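Matching sites in DyP from Bjerkandera adusta, a protein that probably acts as a heme peroxidase of the dye-decolorizing family, using bound heme b as its cofactor (PDB 3MM2 (chain A, 1.45 Å), residues Gly306-Lys311 and Glu391-Gln396), and in its relative Dye-decolorizing peroxidase from Irpex lacteus (PDB 7D8M (chain B, 2.00 Å), residues Thr310-Lys315 and Asp399-Gln404). Structure 2 is superposed on structure 1 by the backbone atoms of these residues (RMSD 0.49 Å); each is numbered along its deposited sequence.

Structure 1 (3MM2). With HEM (protoporphyrin IX containing Fe), chain C.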
loop_
_atom_site.group_PDB
_atom_site.type_symbol
_atom_site.label_atom_id
_atom_site.label_comp_id
_atom_site.label_asym_id
_atom_site.label_seq_id
_atom_site.Cartn_x
_atom_site.Cartn_y
_atom_site.Cartn_z
ATOM N N GLY A 306 -0.691 17.561 8.226
ATOM C CA GLY A 306 -0.784 16.153 8.605
ATOM C C GLY A 306 -1.721 15.270 7.796
ATOM O O GLY A 306 -2.026 14.158 8.226
ATOM N N ALA A 307 -2.189 15.759 6.648
ATOM C CA ALA A 307 -3.027 14.968 5.743
ATOM C C ALA A 307 -2.294 13.701 5.280
ATOM O O ALA A 307 -1.073 13.719 5.101
ATOM C CB ALA A 307 -3.427 15.806 4.556
ATOM N N HIS A 308 -3.043 12.614 5.071
ATOM C CA HIS A 308 -2.461 11.315 4.704
ATOM C C HIS A 308 -1.394 11.396 3.617
ATOM O O HIS A 308 -0.259 10.951 3.827
ATOM C CB HIS A 308 -3.565 10.333 4.292
ATOM C CG HIS A 308 -3.070 8.951 3.974
ATOM N ND1 HIS A 308 -2.610 8.086 4.945
ATOM C CD2 HIS A 308 -2.982 8.280 2.801
ATOM C CE1 HIS A 308 -2.261 6.943 4.382
ATOM N NE2 HIS A 308 -2.487 7.028 3.080
ATOM N N VAL A 309 -1.747 11.945 2.461
ATOM C CA VAL A 309 -0.803 11.896 1.336
ATOM C C VAL A 309 0.427 12.766 1.566
ATOM O O VAL A 309 1.521 12.446 1.080
ATOM C CB VAL A 309 -1.441 12.184 -0.055
ATOM C CG1 VAL A 309 -2.530 11.146 -0.363
ATOM C CG2 VAL A 309 -2.000 13.608 -0.153
ATOM N N ARG A 310 0.251 13.837 2.344
ATOM C CA ARG A 310 1.346 14.747 2.667
ATOM C C ARG A 310 2.317 14.117 3.664
ATOM O O ARG A 310 3.533 14.281 3.538
ATOM C CB ARG A 310 0.793 16.073 3.182
ATOM C CG ARG A 310 1.855 17.115 3.444
ATOM C CD ARG A 310 1.208 18.468 3.639
ATOM N NE ARG A 310 2.209 19.530 3.669
ATOM C CZ ARG A 310 1.920 20.826 3.714
ATOM N NH1 ARG A 310 0.651 21.232 3.738
ATOM N NH2 ARG A 310 2.908 21.710 3.715
ATOM N N LYS A 311 1.779 13.377 4.630
ATOM C CA LYS A 311 2.597 12.636 5.587
ATOM C C LYS A 311 3.385 11.506 4.949
ATOM O O LYS A 311 4.553 11.305 5.280
ATOM C CB LYS A 311 1.726 12.068 6.708
ATOM C CG LYS A 311 1.278 13.096 7.740
ATOM C CD LYS A 311 2.338 13.340 8.808
ATOM C CE LYS A 311 1.702 13.639 10.154
ATOM N NZ LYS A 311 2.736 13.568 11.234
ATOM N N GLU A 391 -1.121 11.624 11.751
ATOM C CA GLU A 391 -1.851 11.402 10.498
ATOM C C GLU A 391 -3.196 10.722 10.819
ATOM O O GLU A 391 -3.206 9.641 11.397
ATOM C CB GLU A 391 -1.000 10.534 9.573
ATOM C CG GLU A 391 -1.394 10.635 8.114
ATOM C CD GLU A 391 -2.651 9.847 7.802
ATOM O OE1 GLU A 391 -2.559 8.595 7.752
ATOM O OE2 GLU A 391 -3.720 10.475 7.632
ATOM N N PRO A 392 -4.332 11.351 10.448
ATOM C CA PRO A 392 -5.639 10.855 10.918
ATOM C C PRO A 392 -6.089 9.495 10.378
ATOM O O PRO A 392 -6.909 8.813 11.031
ATOM C CB PRO A 392 -6.624 11.953 10.486
ATOM C CG PRO A 392 -5.929 12.683 9.388
ATOM C CD PRO A 392 -4.460 12.618 9.702
ATOM N N ILE A 393 -5.587 9.098 9.211
ATOM C CA ILE A 393 -6.025 7.837 8.620
ATOM C C ILE A 393 -5.269 6.642 9.206
ATOM O O ILE A 393 -5.898 5.704 9.719
ATOM C CB ILE A 393 -5.959 7.879 7.083
ATOM C CG1 ILE A 393 -6.739 9.092 6.527
ATOM C CG2 ILE A 393 -6.487 6.561 6.494
ATOM C CD1 ILE A 393 -8.209 9.261 7.030
ATOM N N ILE A 394 -3.936 6.658 9.140
ATOM C CA ILE A 394 -3.175 5.508 9.639
ATOM C C ILE A 394 -2.119 5.803 10.705
ATOM O O ILE A 394 -1.391 4.898 11.111
ATOM C CB ILE A 394 -2.611 4.586 8.494
ATOM C CG1 ILE A 394 -1.899 5.368 7.396
ATOM C CG2 ILE A 394 -3.724 3.715 7.910
ATOM C CD1 ILE A 394 -0.529 5.943 7.792
ATOM N N GLY A 395 -2.052 7.045 11.182
ATOM C CA GLY A 395 -1.136 7.367 12.285
ATOM C C GLY A 395 -1.575 6.633 13.543
ATOM O O GLY A 395 -2.763 6.553 13.832
ATOM N N GLN A 396 -0.625 6.087 14.299
ATOM C CA GLN A 396 -1.021 5.205 15.422
ATOM C C GLN A 396 -0.770 5.693 16.844
ATOM O O GLN A 396 -1.226 5.076 17.822
ATOM C CB GLN A 396 -0.546 3.775 15.187
ATOM C CG GLN A 396 -1.382 3.147 14.101
ATOM C CD GLN A 396 -1.255 1.662 14.030
ATOM O OE1 GLN A 396 -2.258 0.937 14.084
ATOM N NE2 GLN A 396 -0.034 1.185 13.857
HETATM C CHA HEM C . -2.037 7.530 -0.941
HETATM C CHB HEM C . -5.809 5.554 1.357
HETATM C CHC HEM C . -2.770 3.180 4.277
HETATM C CHD HEM C . 1.006 5.241 2.087
HETATM C C1A HEM C . -3.315 7.227 -0.569
HETATM C C2A HEM C . -4.524 7.735 -1.174
HETATM C C3A HEM C . -5.553 7.171 -0.537
HETATM C C4A HEM C . -5.038 6.301 0.494
HETATM C CMA HEM C . -7.051 7.395 -0.788
HETATM C CAA HEM C . -4.603 8.753 -2.330
HETATM C CBA HEM C . -4.347 8.079 -3.682
HETATM C CGA HEM C . -2.951 8.347 -4.179
HETATM O O1A HEM C . -2.423 9.453 -3.907
HETATM O O2A HEM C . -2.389 7.475 -4.860
HETATM C C1B HEM C . -5.338 4.716 2.341
HETATM C C2B HEM C . -6.117 3.849 3.204
HETATM C C3B HEM C . -5.271 3.182 3.990
HETATM C C4B HEM C . -3.924 3.602 3.664
HETATM C CMB HEM C . -7.657 3.744 3.166
HETATM C CAB HEM C . -5.593 2.143 5.080
HETATM C CBB HEM C . -6.695 1.381 5.026
HETATM C C1C HEM C . -1.491 3.582 3.979
HETATM C C2C HEM C . -0.290 3.215 4.702
HETATM C C3C HEM C . 0.762 3.796 4.097
HETATM C C4C HEM C . 0.246 4.538 2.978
HETATM C CMC HEM C . -0.285 2.266 5.917
HETATM C CAC HEM C . 2.260 3.701 4.451
HETATM C CBC HEM C . 2.672 3.626 5.727
HETATM C C1D HEM C . 0.533 5.964 1.030
HETATM C C2D HEM C . 1.374 6.587 0.046
HETATM C C3D HEM C . 0.429 7.293 -0.882
HETATM C C4D HEM C . -0.897 7.043 -0.379
HETATM C CMD HEM C . 2.904 6.549 -0.069
HETATM C CAD HEM C . 0.837 8.128 -2.104
HETATM C CBD HEM C . 1.243 9.501 -1.579
HETATM C CGD HEM C . 1.845 10.354 -2.658
HETATM O O1D HEM C . 1.482 11.554 -2.707
HETATM O O2D HEM C . 2.687 9.868 -3.463
HETATM N NA HEM C . -3.663 6.346 0.433
HETATM N NB HEM C . -4.003 4.540 2.656
HETATM N NC HEM C . -1.124 4.426 2.948
HETATM N ND HEM C . -0.806 6.233 0.749
HETATM FE FE HEM C . -2.409 5.412 1.728
#
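E391 OE1 is gripped by two donors from opposite faces of the carboxylate: ND1 of the heme ligand H308, 2.9 Å from OE1, and the backbone N of I394. The H308 bond is nearly straight (176°) and lies in the ring plane, but meets OE1 from above the carboxylate plane. The other oxygen, OE2, accepts from I393 N at 2.8 Å. CG anti to the backbone N (chi1 -160°) and a bend at chi2 (-77°) turn the carboxylate back over these loop amides. This buried contact joins the start of helix 308-312, on the heme face that H308 binds, to the loop between helix 367-375 and strand 401-403. H308 NE2 binds the heme iron at 2.1 Å, while E391 holds ND1 and so fixes the ring's rotation. I394 CG1 packs 3.4 Å from H308 CE1, I393 CB lies near H308 ND1, and V309 CG1 touches heme CHA at 3.7 Å.

Structure 2 (7D8M). With HEM (protoporphyrin IX containing Fe), chain D.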
loop_
_atom_site.group_PDB
_atom_site.type_symbol
_atom_site.label_atom_id
_atom_site.label_comp_id
_atom_site.label_asym_id
_atom_site.label_seq_id
_atom_site.Cartn_x
_atom_site.Cartn_y
_atom_site.Cartn_z
ATOM N N THR B 310 -0.720 17.489 8.013
ATOM C CA THR B 310 -0.961 16.155 8.529
ATOM C C THR B 310 -1.845 15.304 7.627
ATOM O O THR B 310 -2.211 14.198 8.030
ATOM C CB THR B 310 -1.606 16.266 9.906
ATOM O OG1 THR B 310 -2.758 17.103 9.795
ATOM C CG2 THR B 310 -0.638 16.900 10.887
ATOM N N ALA B 311 -2.244 15.799 6.455
ATOM C CA ALA B 311 -3.002 14.964 5.529
ATOM C C ALA B 311 -2.232 13.698 5.216
ATOM O O ALA B 311 -1.007 13.708 5.092
ATOM C CB ALA B 311 -3.289 15.686 4.216
ATOM N N HIS B 312 -2.984 12.610 5.040
ATOM C CA HIS B 312 -2.387 11.296 4.856
ATOM C C HIS B 312 -1.306 11.311 3.783
ATOM O O HIS B 312 -0.160 10.930 4.041
ATOM C CB HIS B 312 -3.476 10.289 4.499
ATOM C CG HIS B 312 -2.947 8.915 4.252
ATOM N ND1 HIS B 312 -2.024 8.320 5.086
ATOM C CD2 HIS B 312 -3.196 8.024 3.265
ATOM C CE1 HIS B 312 -1.737 7.112 4.631
ATOM N NE2 HIS B 312 -2.432 6.912 3.528
ATOM N N ILE B 313 -1.645 11.772 2.571
ATOM C CA ILE B 313 -0.679 11.702 1.474
ATOM C C ILE B 313 0.481 12.659 1.700
ATOM O O ILE B 313 1.586 12.424 1.198
ATOM C CB ILE B 313 -1.349 11.957 0.106
ATOM C CG1 ILE B 313 -1.824 13.409 -0.036
ATOM C CG2 ILE B 313 -2.476 10.953 -0.147
ATOM C CD1 ILE B 313 -2.156 13.785 -1.463
ATOM N N ARG B 314 0.265 13.748 2.449
ATOM C CA ARG B 314 1.349 14.679 2.727
ATOM C C ARG B 314 2.250 14.177 3.861
ATOM O O ARG B 314 3.432 14.537 3.918
ATOM C CB ARG B 314 0.768 16.068 3.042
ATOM C CG ARG B 314 1.815 17.191 3.112
ATOM C CD ARG B 314 1.191 18.600 3.291
ATOM N NE ARG B 314 2.207 19.651 3.181
ATOM C CZ ARG B 314 1.954 20.919 2.860
ATOM N NH1 ARG B 314 0.710 21.319 2.615
ATOM N NH2 ARG B 314 2.949 21.790 2.780
ATOM N N LYS B 315 1.714 13.349 4.765
ATOM C CA LYS B 315 2.552 12.688 5.762
ATOM C C LYS B 315 3.427 11.609 5.119
ATOM O O LYS B 315 4.630 11.523 5.397
ATOM C CB LYS B 315 1.671 12.081 6.858
ATOM C CG LYS B 315 1.235 13.058 7.950
ATOM C CD LYS B 315 2.309 13.185 9.040
ATOM C CE LYS B 315 1.698 13.188 10.443
ATOM N NZ LYS B 315 2.749 13.362 11.495
ATOM N N ASP B 399 -1.014 11.309 11.574
ATOM C CA ASP B 399 -1.784 11.032 10.380
ATOM C C ASP B 399 -3.197 10.624 10.806
ATOM O O ASP B 399 -3.349 9.702 11.618
ATOM C CB ASP B 399 -1.080 9.921 9.598
ATOM C CG ASP B 399 -1.756 9.578 8.269
ATOM O OD1 ASP B 399 -2.993 9.406 8.224
ATOM O OD2 ASP B 399 -1.022 9.447 7.265
ATOM N N PRO B 400 -4.239 11.314 10.341
ATOM C CA PRO B 400 -5.589 11.003 10.820
ATOM C C PRO B 400 -6.192 9.769 10.170
ATOM O O PRO B 400 -7.272 9.334 10.588
ATOM C CB PRO B 400 -6.376 12.270 10.460
ATOM C CG PRO B 400 -5.673 12.772 9.232
ATOM C CD PRO B 400 -4.222 12.500 9.467
ATOM N N VAL B 401 -5.519 9.175 9.190
ATOM C CA VAL B 401 -5.987 7.940 8.571
ATOM C C VAL B 401 -5.271 6.765 9.232
ATOM O O VAL B 401 -5.904 5.955 9.918
ATOM C CB VAL B 401 -5.782 7.980 7.042
ATOM C CG1 VAL B 401 -6.276 6.687 6.344
ATOM C CG2 VAL B 401 -6.499 9.200 6.460
ATOM N N ILE B 402 -3.947 6.691 9.094
ATOM C CA ILE B 402 -3.187 5.525 9.532
ATOM C C ILE B 402 -2.386 5.759 10.806
ATOM O O ILE B 402 -1.774 4.804 11.306
ATOM C CB ILE B 402 -2.251 5.015 8.418
ATOM C CG1 ILE B 402 -1.225 6.092 8.044
ATOM C CG2 ILE B 402 -3.071 4.539 7.219
ATOM C CD1 ILE B 402 0.046 5.543 7.356
ATOM N N GLY B 403 -2.360 6.972 11.357
ATOM C CA GLY B 403 -1.504 7.221 12.509
ATOM C C GLY B 403 -1.939 6.412 13.722
ATOM O O GLY B 403 -3.128 6.290 14.020
ATOM N N GLN B 404 -0.962 5.831 14.417
ATOM C CA GLN B 404 -1.236 5.061 15.631
ATOM C C GLN B 404 -0.115 5.290 16.633
ATOM O O GLN B 404 0.840 6.026 16.377
ATOM C CB GLN B 404 -1.307 3.542 15.403
ATOM C CG GLN B 404 -1.687 3.019 14.056
ATOM C CD GLN B 404 -1.706 1.490 14.077
ATOM O OE1 GLN B 404 -2.770 0.873 14.181
ATOM N NE2 GLN B 404 -0.528 0.879 14.001
HETATM C CHA HEM D . -1.939 7.325 -0.696
HETATM C CHB HEM D . -5.734 5.284 1.532
HETATM C CHC HEM D . -2.681 2.677 4.270
HETATM C CHD HEM D . 1.085 5.088 2.390
HETATM C C1A HEM D . -3.231 6.992 -0.355
HETATM C C2A HEM D . -4.438 7.468 -1.005
HETATM C C3A HEM D . -5.485 6.888 -0.392
HETATM C C4A HEM D . -4.975 6.033 0.659
HETATM C CMA HEM D . -6.982 7.065 -0.705
HETATM C CAA HEM D . -4.467 8.459 -2.199
HETATM C CBA HEM D . -4.390 7.698 -3.521
HETATM C CGA HEM D . -2.992 7.736 -4.107
HETATM O O1A HEM D . -2.308 8.778 -3.973
HETATM O O2A HEM D . -2.567 6.729 -4.738
HETATM C C1B HEM D . -5.229 4.379 2.434
HETATM C C2B HEM D . -6.023 3.462 3.220
HETATM C C3B HEM D . -5.174 2.750 3.986
HETATM C C4B HEM D . -3.827 3.185 3.692
HETATM C CMB HEM D . -7.577 3.404 3.161
HETATM C CAB HEM D . -5.473 1.613 4.995
HETATM C CBB HEM D . -6.611 0.911 4.999
HETATM C C1C HEM D . -1.393 3.142 4.063
HETATM C C2C HEM D . -0.198 2.750 4.791
HETATM C C3C HEM D . 0.848 3.416 4.263
HETATM C C4C HEM D . 0.337 4.263 3.201
HETATM C CMC HEM D . -0.204 1.712 5.941
HETATM C CAC HEM D . 2.347 3.394 4.664
HETATM C CBC HEM D . 2.772 3.045 5.890
HETATM C C1D HEM D . 0.606 5.805 1.314
HETATM C C2D HEM D . 1.392 6.461 0.281
HETATM C C3D HEM D . 0.560 7.077 -0.560
HETATM C C4D HEM D . -0.794 6.838 -0.099
HETATM C CMD HEM D . 2.925 6.473 0.159
HETATM C CAD HEM D . 0.968 7.906 -1.794
HETATM C CBD HEM D . 1.191 9.356 -1.351
HETATM C CGD HEM D . 1.699 10.217 -2.488
HETATM O O1D HEM D . 1.242 11.385 -2.596
HETATM O O2D HEM D . 2.549 9.742 -3.292
HETATM N NA HEM D . -3.596 6.130 0.655
HETATM N NB HEM D . -3.889 4.188 2.742
HETATM N NC HEM D . -1.026 4.069 3.115
HETATM N ND HEM D . -0.731 6.040 1.043
HETATM FE FE HEM D . -2.325 5.211 2.018
#
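D399 OD1 is gripped by two donors, both backbone amides of its own loop: V401 N at 2.7 Å, nearly along the C-O axis, and I402 N, from above the carboxylate plane. The other oxygen, OD2, accepts a hydrogen bond from H312 ND1 at 2.6 Å; this bond is nearly straight (179°), lies in the ring plane and uses the syn lone pair of OD2. CG anti to the backbone N (chi1 -177°) and chi2 -47° put OD2 at the ring and OD1 at the loop amides. H312 NE2 binds the heme iron at 2.3 Å, while the carboxylate of D399 holds ND1 and so fixes the ring's rotation. I402 CG1 packs 3.6 Å from H312 CE1, V401 CB lies near H312 ND1, and I313 CG2 touches heme CHA at 3.7 Å.

Structure 1 against structure 2
All three bonds of the carboxylate are kept across the exchange of E391(A) for D399(B), but its oxygens are dealt out differently. In structure 1, E391(A) OE1 serves both H308(A) ND1 and I394(A) N, while OE2 serves I393(A) N. In structure 2, D399(B) OD2 goes to H312(B) ND1, and OD1 takes both V401(B) N and I402(B) N. The aspartate thus devotes one oxygen to the heme ligand and one to the loop. The CB atoms coincide within the error, and chi1 is -160° against -177°. CD of E391(A) falls 0.7 Å from OD1 of D399(B) after superposition; OE2 of E391(A) and OD2 of D399(B) have no counterpart in the other side chain. The shorter residue still reaches the histidine, and the side chains of H308(A) and H312(B) keep their place.

In the packing, I393(A) CG1 and CG2 are matched by V401(B) CG2 and CG1, each pair 0.3 Å apart, and CD1 of I393(A) has no counterpart in V401(B). V309(A) CG1 coincides with I313(B) CG2, and V309(A) CG2 with I313(B) CG1, beside the heme. T310(B), whose OG1 is hydrogen-bonded to F411(B) O, has CB, OG1 and CG2 with no counterpart in G306(A). The models differ at I394(A) and I402(B), chi2 72° against 158°, with CD1 atoms 0.8 Å apart.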